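Local structure of NAD-dependent epimerase/dehydratase (Methylobacillus flagellatus KT, 3GPI) at residues A[158-166]-A[263-274]; A[106-115]-A[127-138]. The protein is of unknown function but belongs to the NAD-dependent epimerase/dehydratase family and probably binds a dinucleotide cofactor through its Rossmann-type domain. All coordinates share one frame; numbering follows the deposited sequence.

Contact 1: A[158-166]-A[263-274]; sequences YGPGRLRMI and YPDYVSGYGALL. With EDO (1,2-ethanediol), chain B.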
# COMPACT_ATOMS: atom_id res chain seq x y z
N TYR A 158 4.60 1.51 6.49
CA TYR A 158 5.59 2.24 7.34
C TYR A 158 6.86 2.34 6.55
O TYR A 158 7.05 1.65 5.54
CB TYR A 158 5.83 1.54 8.68
CG TYR A 158 6.62 0.25 8.65
CD1 TYR A 158 7.86 0.19 9.28
CD2 TYR A 158 6.17 -0.92 8.04
CE1 TYR A 158 8.62 -0.94 9.32
CE2 TYR A 158 6.93 -2.07 8.08
CZ TYR A 158 8.15 -2.10 8.73
OH TYR A 158 8.88 -3.25 8.78
N GLY A 159 7.74 3.23 6.97
CA GLY A 159 8.99 3.41 6.21
C GLY A 159 9.41 4.85 6.42
O GLY A 159 8.86 5.52 7.30
N PRO A 160 10.34 5.36 5.59
CA PRO A 160 10.74 6.77 5.71
C PRO A 160 9.54 7.70 5.56
O PRO A 160 8.65 7.45 4.75
CB PRO A 160 11.74 6.93 4.54
CG PRO A 160 12.26 5.53 4.33
CD PRO A 160 11.01 4.69 4.47
N GLY A 161 9.43 8.73 6.40
CA GLY A 161 8.25 9.59 6.36
C GLY A 161 6.93 9.01 6.87
O GLY A 161 5.89 9.69 6.83
N ARG A 162 6.98 7.76 7.36
CA ARG A 162 5.86 7.10 8.05
C ARG A 162 6.38 6.46 9.33
O ARG A 162 6.40 5.23 9.48
CB ARG A 162 5.18 6.07 7.16
CG ARG A 162 4.38 6.70 6.04
CD ARG A 162 3.95 5.62 5.13
NE ARG A 162 3.36 6.07 3.89
CZ ARG A 162 2.05 6.14 3.65
NH1 ARG A 162 1.16 5.87 4.61
NH2 ARG A 162 1.63 6.53 2.46
N LEU A 163 6.82 7.33 10.23
CA LEU A 163 7.46 6.93 11.47
C LEU A 163 6.60 7.15 12.71
O LEU A 163 7.13 7.21 13.85
CB LEU A 163 8.79 7.70 11.65
CG LEU A 163 9.78 7.53 10.49
CD1 LEU A 163 10.99 8.45 10.72
CD2 LEU A 163 10.26 6.11 10.28
N ARG A 164 5.27 7.25 12.54
CA ARG A 164 4.37 7.44 13.68
C ARG A 164 4.60 6.46 14.84
O ARG A 164 4.55 6.86 16.00
CB ARG A 164 2.89 7.44 13.32
CG ARG A 164 2.05 7.97 14.46
CD ARG A 164 0.59 8.11 14.10
NE ARG A 164 -0.22 7.95 15.31
CZ ARG A 164 -0.57 8.93 16.14
NH1 ARG A 164 -0.18 10.18 15.90
NH2 ARG A 164 -1.32 8.66 17.20
N MET A 165 4.83 5.17 14.57
CA MET A 165 4.99 4.21 15.66
C MET A 165 6.26 4.51 16.46
O MET A 165 6.30 4.32 17.69
CB MET A 165 5.05 2.76 15.13
CG MET A 165 3.69 2.12 14.74
SD MET A 165 2.38 2.10 16.01
CE MET A 165 1.59 3.62 15.51
N ILE A 166 7.30 4.94 15.76
CA ILE A 166 8.57 5.30 16.42
C ILE A 166 8.36 6.49 17.35
O ILE A 166 8.87 6.46 18.50
CB ILE A 166 9.69 5.60 15.39
CG1 ILE A 166 10.18 4.29 14.78
CG2 ILE A 166 10.90 6.36 16.02
CD1 ILE A 166 11.19 4.47 13.67
N TYR A 263 11.98 -6.66 4.17
CA TYR A 263 11.81 -6.49 5.60
C TYR A 263 10.73 -7.45 6.03
O TYR A 263 9.55 -7.09 6.09
CB TYR A 263 11.40 -5.06 5.93
CG TYR A 263 12.36 -4.04 5.42
CD1 TYR A 263 13.58 -3.84 6.08
CD2 TYR A 263 12.08 -3.30 4.29
CE1 TYR A 263 14.49 -2.88 5.62
CE2 TYR A 263 12.99 -2.36 3.81
CZ TYR A 263 14.18 -2.15 4.49
OH TYR A 263 15.04 -1.20 3.98
N PRO A 264 11.12 -8.70 6.33
CA PRO A 264 10.12 -9.75 6.59
C PRO A 264 9.23 -9.44 7.79
O PRO A 264 8.12 -9.94 7.86
CB PRO A 264 10.96 -11.02 6.78
CG PRO A 264 12.30 -10.72 6.23
CD PRO A 264 12.50 -9.23 6.27
N ASP A 265 9.71 -8.63 8.73
CA ASP A 265 8.95 -8.35 9.95
C ASP A 265 9.41 -7.01 10.51
O ASP A 265 10.38 -6.40 10.00
CB ASP A 265 9.15 -9.49 10.95
CG ASP A 265 10.60 -9.79 11.17
OD1 ASP A 265 11.31 -8.87 11.59
OD2 ASP A 265 11.04 -10.90 10.82
N TYR A 266 8.74 -6.55 11.56
CA TYR A 266 8.98 -5.25 12.15
C TYR A 266 10.41 -5.09 12.71
O TYR A 266 10.93 -3.99 12.76
CB TYR A 266 7.93 -5.00 13.26
CG TYR A 266 8.18 -5.87 14.49
CD1 TYR A 266 8.83 -5.33 15.59
CD2 TYR A 266 7.73 -7.20 14.55
CE1 TYR A 266 9.07 -6.09 16.74
CE2 TYR A 266 7.98 -7.99 15.69
CZ TYR A 266 8.61 -7.40 16.78
OH TYR A 266 8.83 -8.16 17.91
N VAL A 267 11.00 -6.20 13.13
CA VAL A 267 12.38 -6.17 13.67
C VAL A 267 13.36 -5.65 12.61
O VAL A 267 14.16 -4.75 12.88
CB VAL A 267 12.81 -7.54 14.19
CG1 VAL A 267 14.28 -7.58 14.60
CG2 VAL A 267 11.94 -7.93 15.41
N SER A 268 13.23 -6.18 11.39
CA SER A 268 14.04 -5.76 10.25
C SER A 268 13.73 -4.33 9.81
O SER A 268 14.62 -3.48 9.62
CB SER A 268 13.80 -6.73 9.09
OG SER A 268 14.24 -8.01 9.48
N GLY A 269 12.45 -4.05 9.58
CA GLY A 269 12.04 -2.77 9.07
C GLY A 269 12.29 -1.63 10.05
O GLY A 269 12.88 -0.61 9.67
N TYR A 270 11.81 -1.78 11.27
CA TYR A 270 12.06 -0.73 12.24
C TYR A 270 13.52 -0.68 12.65
O TYR A 270 14.02 0.41 12.90
CB TYR A 270 11.11 -0.81 13.43
CG TYR A 270 9.74 -0.28 13.12
CD1 TYR A 270 9.54 1.08 12.93
CD2 TYR A 270 8.65 -1.12 13.00
CE1 TYR A 270 8.29 1.61 12.63
CE2 TYR A 270 7.37 -0.61 12.71
CZ TYR A 270 7.20 0.75 12.53
OH TYR A 270 5.97 1.25 12.22
N GLY A 271 14.19 -1.82 12.69
CA GLY A 271 15.68 -1.79 12.85
C GLY A 271 16.34 -0.84 11.83
O GLY A 271 17.15 0.04 12.19
N ALA A 272 15.97 -0.96 10.55
CA ALA A 272 16.57 -0.12 9.51
C ALA A 272 16.20 1.36 9.67
O ALA A 272 16.99 2.26 9.38
CB ALA A 272 16.15 -0.62 8.13
N LEU A 273 15.02 1.65 10.20
CA LEU A 273 14.55 3.01 10.18
C LEU A 273 15.15 3.75 11.33
O LEU A 273 15.51 4.93 11.21
CB LEU A 273 13.03 3.06 10.27
CG LEU A 273 12.30 2.62 9.02
CD1 LEU A 273 10.82 2.46 9.35
CD2 LEU A 273 12.50 3.66 7.91
N LEU A 274 15.31 3.04 12.45
CA LEU A 274 15.99 3.62 13.59
C LEU A 274 17.42 3.94 13.18
O LEU A 274 17.89 5.06 13.42
CB LEU A 274 15.94 2.67 14.79
CG LEU A 274 14.54 2.61 15.44
CD1 LEU A 274 14.44 1.42 16.34
CD2 LEU A 274 14.11 3.87 16.24
C1 EDO B . 2.73 0.08 11.88
O1 EDO B . 3.99 -0.50 11.93
C2 EDO B . 1.89 -1.02 12.42
O2 EDO B . 1.39 -0.52 13.64
O HOH W 1 7.94 -5.39 7.54
O HOH W 2 5.56 3.94 11.86

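Contact 2: A[106-115]-A[127-138]; sequences FVSSTGVYGQ and PIAKDFSGKRML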
# COMPACT_ATOMS: atom_id res chain seq x y z
N PHE A 106 -4.34 -2.25 -8.59
CA PHE A 106 -5.07 -1.29 -7.80
C PHE A 106 -4.66 -1.44 -6.35
O PHE A 106 -4.81 -2.55 -5.79
CB PHE A 106 -6.57 -1.54 -7.99
CG PHE A 106 -7.45 -0.68 -7.14
CD1 PHE A 106 -7.73 0.63 -7.50
CD2 PHE A 106 -8.00 -1.19 -5.97
CE1 PHE A 106 -8.55 1.45 -6.68
CE2 PHE A 106 -8.82 -0.40 -5.16
CZ PHE A 106 -9.09 0.92 -5.50
N VAL A 107 -4.20 -0.35 -5.74
CA VAL A 107 -3.77 -0.39 -4.34
C VAL A 107 -4.98 -0.10 -3.47
O VAL A 107 -5.51 1.00 -3.42
CB VAL A 107 -2.63 0.59 -4.03
CG1 VAL A 107 -2.21 0.51 -2.57
CG2 VAL A 107 -1.42 0.34 -4.96
N SER A 108 -5.38 -1.14 -2.78
CA SER A 108 -6.51 -1.06 -1.85
C SER A 108 -5.96 -1.12 -0.43
O SER A 108 -4.76 -0.90 -0.20
CB SER A 108 -7.40 -2.24 -2.15
OG SER A 108 -8.59 -2.26 -1.35
N SER A 109 -6.82 -1.43 0.54
CA SER A 109 -6.45 -1.44 1.94
C SER A 109 -7.04 -2.63 2.66
O SER A 109 -8.19 -2.99 2.40
CB SER A 109 -7.07 -0.19 2.60
OG SER A 109 -6.87 -0.22 4.01
N THR A 110 -6.30 -3.23 3.59
CA THR A 110 -6.86 -4.27 4.46
C THR A 110 -7.92 -3.72 5.42
O THR A 110 -8.56 -4.53 6.10
CB THR A 110 -5.79 -5.03 5.22
OG1 THR A 110 -4.99 -4.08 5.94
CG2 THR A 110 -4.89 -5.82 4.22
N GLY A 111 -8.14 -2.41 5.44
CA GLY A 111 -9.21 -1.84 6.30
C GLY A 111 -10.56 -2.30 5.80
O GLY A 111 -11.54 -2.18 6.53
N VAL A 112 -10.65 -2.85 4.59
CA VAL A 112 -11.93 -3.40 4.12
C VAL A 112 -12.37 -4.56 4.97
O VAL A 112 -13.59 -4.85 5.03
CB VAL A 112 -11.92 -3.81 2.62
CG1 VAL A 112 -11.60 -2.59 1.75
CG2 VAL A 112 -10.95 -4.92 2.32
N TYR A 113 -11.44 -5.22 5.64
CA TYR A 113 -11.77 -6.27 6.61
C TYR A 113 -12.13 -5.59 7.91
O TYR A 113 -11.27 -5.39 8.78
CB TYR A 113 -10.57 -7.21 6.83
CG TYR A 113 -10.17 -7.99 5.61
CD1 TYR A 113 -10.88 -9.11 5.20
CD2 TYR A 113 -9.04 -7.63 4.88
CE1 TYR A 113 -10.49 -9.83 4.08
CE2 TYR A 113 -8.65 -8.34 3.77
CZ TYR A 113 -9.36 -9.43 3.38
OH TYR A 113 -8.95 -10.14 2.26
N GLY A 114 -13.38 -5.19 8.06
CA GLY A 114 -13.78 -4.48 9.27
C GLY A 114 -14.08 -5.46 10.41
O GLY A 114 -14.24 -5.02 11.56
N GLN A 115 -14.19 -6.75 10.12
CA GLN A 115 -14.46 -7.73 11.17
C GLN A 115 -13.29 -7.78 12.13
O GLN A 115 -12.13 -7.64 11.72
CB GLN A 115 -14.73 -9.13 10.61
CG GLN A 115 -13.63 -9.69 9.69
CD GLN A 115 -13.97 -9.50 8.22
OE1 GLN A 115 -14.03 -8.38 7.69
NE2 GLN A 115 -14.19 -10.62 7.55
N PRO A 127 -14.50 -9.75 2.99
CA PRO A 127 -14.36 -8.58 3.85
C PRO A 127 -15.74 -8.01 4.24
O PRO A 127 -16.64 -7.91 3.40
CB PRO A 127 -13.61 -7.56 2.98
CG PRO A 127 -13.92 -7.97 1.58
CD PRO A 127 -14.01 -9.47 1.62
N ILE A 128 -15.88 -7.66 5.52
CA ILE A 128 -17.09 -7.02 6.02
C ILE A 128 -16.67 -5.60 6.39
O ILE A 128 -16.06 -5.39 7.44
CB ILE A 128 -17.68 -7.78 7.24
CG1 ILE A 128 -17.95 -9.26 6.90
CG2 ILE A 128 -19.00 -7.11 7.69
CD1 ILE A 128 -18.57 -10.07 8.01
N ALA A 129 -16.99 -4.64 5.51
CA ALA A 129 -16.58 -3.25 5.72
C ALA A 129 -17.43 -2.68 6.82
O ALA A 129 -18.64 -2.96 6.88
CB ALA A 129 -16.73 -2.44 4.45
N LYS A 130 -16.80 -1.92 7.71
CA LYS A 130 -17.55 -1.38 8.85
C LYS A 130 -17.49 0.11 8.90
O LYS A 130 -17.96 0.72 9.87
CB LYS A 130 -16.98 -1.87 10.17
CG LYS A 130 -16.45 -3.28 10.21
CD LYS A 130 -17.53 -4.33 9.98
CE LYS A 130 -18.88 -3.87 10.52
NZ LYS A 130 -19.89 -4.90 10.29
N ASP A 131 -16.85 0.73 7.91
CA ASP A 131 -16.86 2.18 7.86
C ASP A 131 -16.93 2.68 6.44
O ASP A 131 -16.86 1.89 5.49
CB ASP A 131 -15.63 2.77 8.59
CG ASP A 131 -14.32 2.40 7.93
OD1 ASP A 131 -14.31 1.64 6.96
OD2 ASP A 131 -13.27 2.89 8.39
N PHE A 132 -17.07 4.00 6.31
CA PHE A 132 -17.23 4.67 5.04
C PHE A 132 -16.00 4.45 4.15
O PHE A 132 -16.13 4.22 2.94
CB PHE A 132 -17.46 6.15 5.38
CG PHE A 132 -17.74 7.04 4.22
CD1 PHE A 132 -18.49 6.62 3.13
CD2 PHE A 132 -17.30 8.38 4.26
CE1 PHE A 132 -18.75 7.50 2.06
CE2 PHE A 132 -17.58 9.29 3.20
CZ PHE A 132 -18.30 8.82 2.10
N SER A 133 -14.81 4.51 4.72
CA SER A 133 -13.59 4.30 3.95
C SER A 133 -13.50 2.88 3.36
O SER A 133 -13.15 2.69 2.19
CB SER A 133 -12.39 4.62 4.82
OG SER A 133 -12.56 5.92 5.39
N GLY A 134 -13.87 1.89 4.16
CA GLY A 134 -13.88 0.51 3.69
C GLY A 134 -14.93 0.28 2.62
O GLY A 134 -14.70 -0.45 1.63
N LYS A 135 -16.09 0.91 2.80
CA LYS A 135 -17.17 0.73 1.84
C LYS A 135 -16.78 1.38 0.50
O LYS A 135 -17.02 0.81 -0.56
CB LYS A 135 -18.48 1.29 2.41
CG LYS A 135 -19.05 0.42 3.53
CD LYS A 135 -20.23 1.10 4.17
CE LYS A 135 -20.93 0.16 5.16
NZ LYS A 135 -21.80 0.97 6.09
N ARG A 136 -16.21 2.58 0.58
CA ARG A 136 -15.75 3.31 -0.61
C ARG A 136 -14.65 2.51 -1.31
O ARG A 136 -14.57 2.49 -2.53
CB ARG A 136 -15.21 4.70 -0.23
CG ARG A 136 -16.34 5.75 0.06
CD ARG A 136 -15.73 7.08 0.48
NE ARG A 136 -15.26 7.09 1.87
CZ ARG A 136 -14.58 8.08 2.44
NH1 ARG A 136 -14.22 8.00 3.73
NH2 ARG A 136 -14.29 9.19 1.75
N MET A 137 -13.80 1.85 -0.53
CA MET A 137 -12.75 1.07 -1.13
C MET A 137 -13.24 -0.17 -1.84
O MET A 137 -12.82 -0.49 -2.96
CB MET A 137 -11.75 0.68 -0.05
CG MET A 137 -10.46 0.13 -0.60
SD MET A 137 -9.53 1.15 -1.84
CE MET A 137 -8.67 2.21 -0.83
N LEU A 138 -14.18 -0.88 -1.21
CA LEU A 138 -14.79 -2.01 -1.90
C LEU A 138 -15.57 -1.57 -3.16
O LEU A 138 -15.60 -2.30 -4.14
CB LEU A 138 -15.65 -2.88 -0.96
CG LEU A 138 -14.91 -3.61 0.15
CD1 LEU A 138 -15.97 -4.28 1.09
CD2 LEU A 138 -13.89 -4.64 -0.38
O HOH W 3 -14.01 -1.32 6.99

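Contact 1: A[158-166]-A[263-274]
An offset aromatic stack, Tyr158 on Tyr270, joins the end of strand 149-158, with its Tyr-Gly-Pro-Gly sequence, to helix 266-277 near the C terminus. The ring centroids lie 4.4 Å apart with the planes 28° off parallel, and the overlap is towards the rims: Tyr158 CD1 sits over one face of the Tyr270 ring, 3.4 Å from CZ of Tyr270. With chi1 at 72°, CG of Tyr158 falls between its own backbone N and carbonyl carbon, and from there the ring extends to the helix with its hydroxyl leading. Tyr158 OH comes within 3.2 Å of Gly269 CA, so close that a CB on Gly269 would collide with Tyr158 OH. Water 1 then links Tyr158 OH to the carbonyl O of Tyr263, while the ring of His186 meets Tyr158 edge-to-face.

From Gly159 to Arg162 the chain makes a type II beta turn, and Leu273 packs against the start of it. Leu273 CD1 touches the Tyr158 ring and Leu163 CD2, while CD2 of Leu273 lies 3.6 Å from Pro160 N. The side chains of Ile166 and Tyr270 run antiparallel alongside each other, with Ile166 CG1 3.8 Å from Tyr270 CD1, and CD1 of Ile166 goes on to meet Leu274 CD2.

The phenol end of Tyr270 is held at its rim. Water 2, in the plane of the ring, ties Tyr270 OH to Arg162 O and Met165 N, thereby linking the turn to the start of helix 164-168. An ethanediol, probably from the crystallisation liquor and also bonded to Arg184 NE, places its O1 2.7 Å from Tyr270 OH.

Contact 2: A[106-115]-A[127-138]
Val112 is wedged between three side chains of the 127-138 segment. Its CG1 meets Met137 CB at 3.7 Å, Met137 lying across Val112, roughly perpendicular; its CB packs on Leu138 CD2, and CG2 runs alongside Pro127, pointing the same way. The Met137 side chain leaves the helix with CG anti to the backbone N (chi1 -167°), then bends to lay SD 3.7 Å from Phe106 CZ, an oblique Met-aromatic contact. Ser108 lies against Met137, but its hydroxyl is bonded to Glu141. Further on, Pro127 CB makes an off-centre CH-pi contact with the Tyr113 ring, whose OH is bonded to Arg153.

Gln115 curls back over Ile128: its OE1 accepts from Ile128 N at 2.9 Å, nearly straight (165°), with the donor tilted 27° from the carbonyl plane, and its NE2 bonds to Pro126 O. A leucine here would probably leave both the Ile128 N-H and the Pro126 carbonyl without these mates.

Strand 103-109 and helix 132-143 form the first half of a beta-alpha-beta crossover of the Rossmann-type sheet; by sequence alignment, Ser133 and Met137 probably stand where extended short-chain dehydrogenases carry the Tyr and Lys of Tyr-x-x-x-Lys.

From the N terminus, the chain first builds the parallel strands up to 103-109, where contact 2 opens. It closes a short excursion, residues 116-126, and sets helix 132-143 against the sheet. Strand 149-158 then returns beside 103-109 and runs out into contact 1, which closes a far longer loop of 96 residues and brings helix 266-277 back to the end of that strand. The two neither nest nor cross: they follow in series, with centres about 24 Å apart and nearest atoms about 9 Å apart. Their loops do meet, because strand 120-121, inside the excursion of contact 2, pairs with strand 248-249, inside that of contact 1.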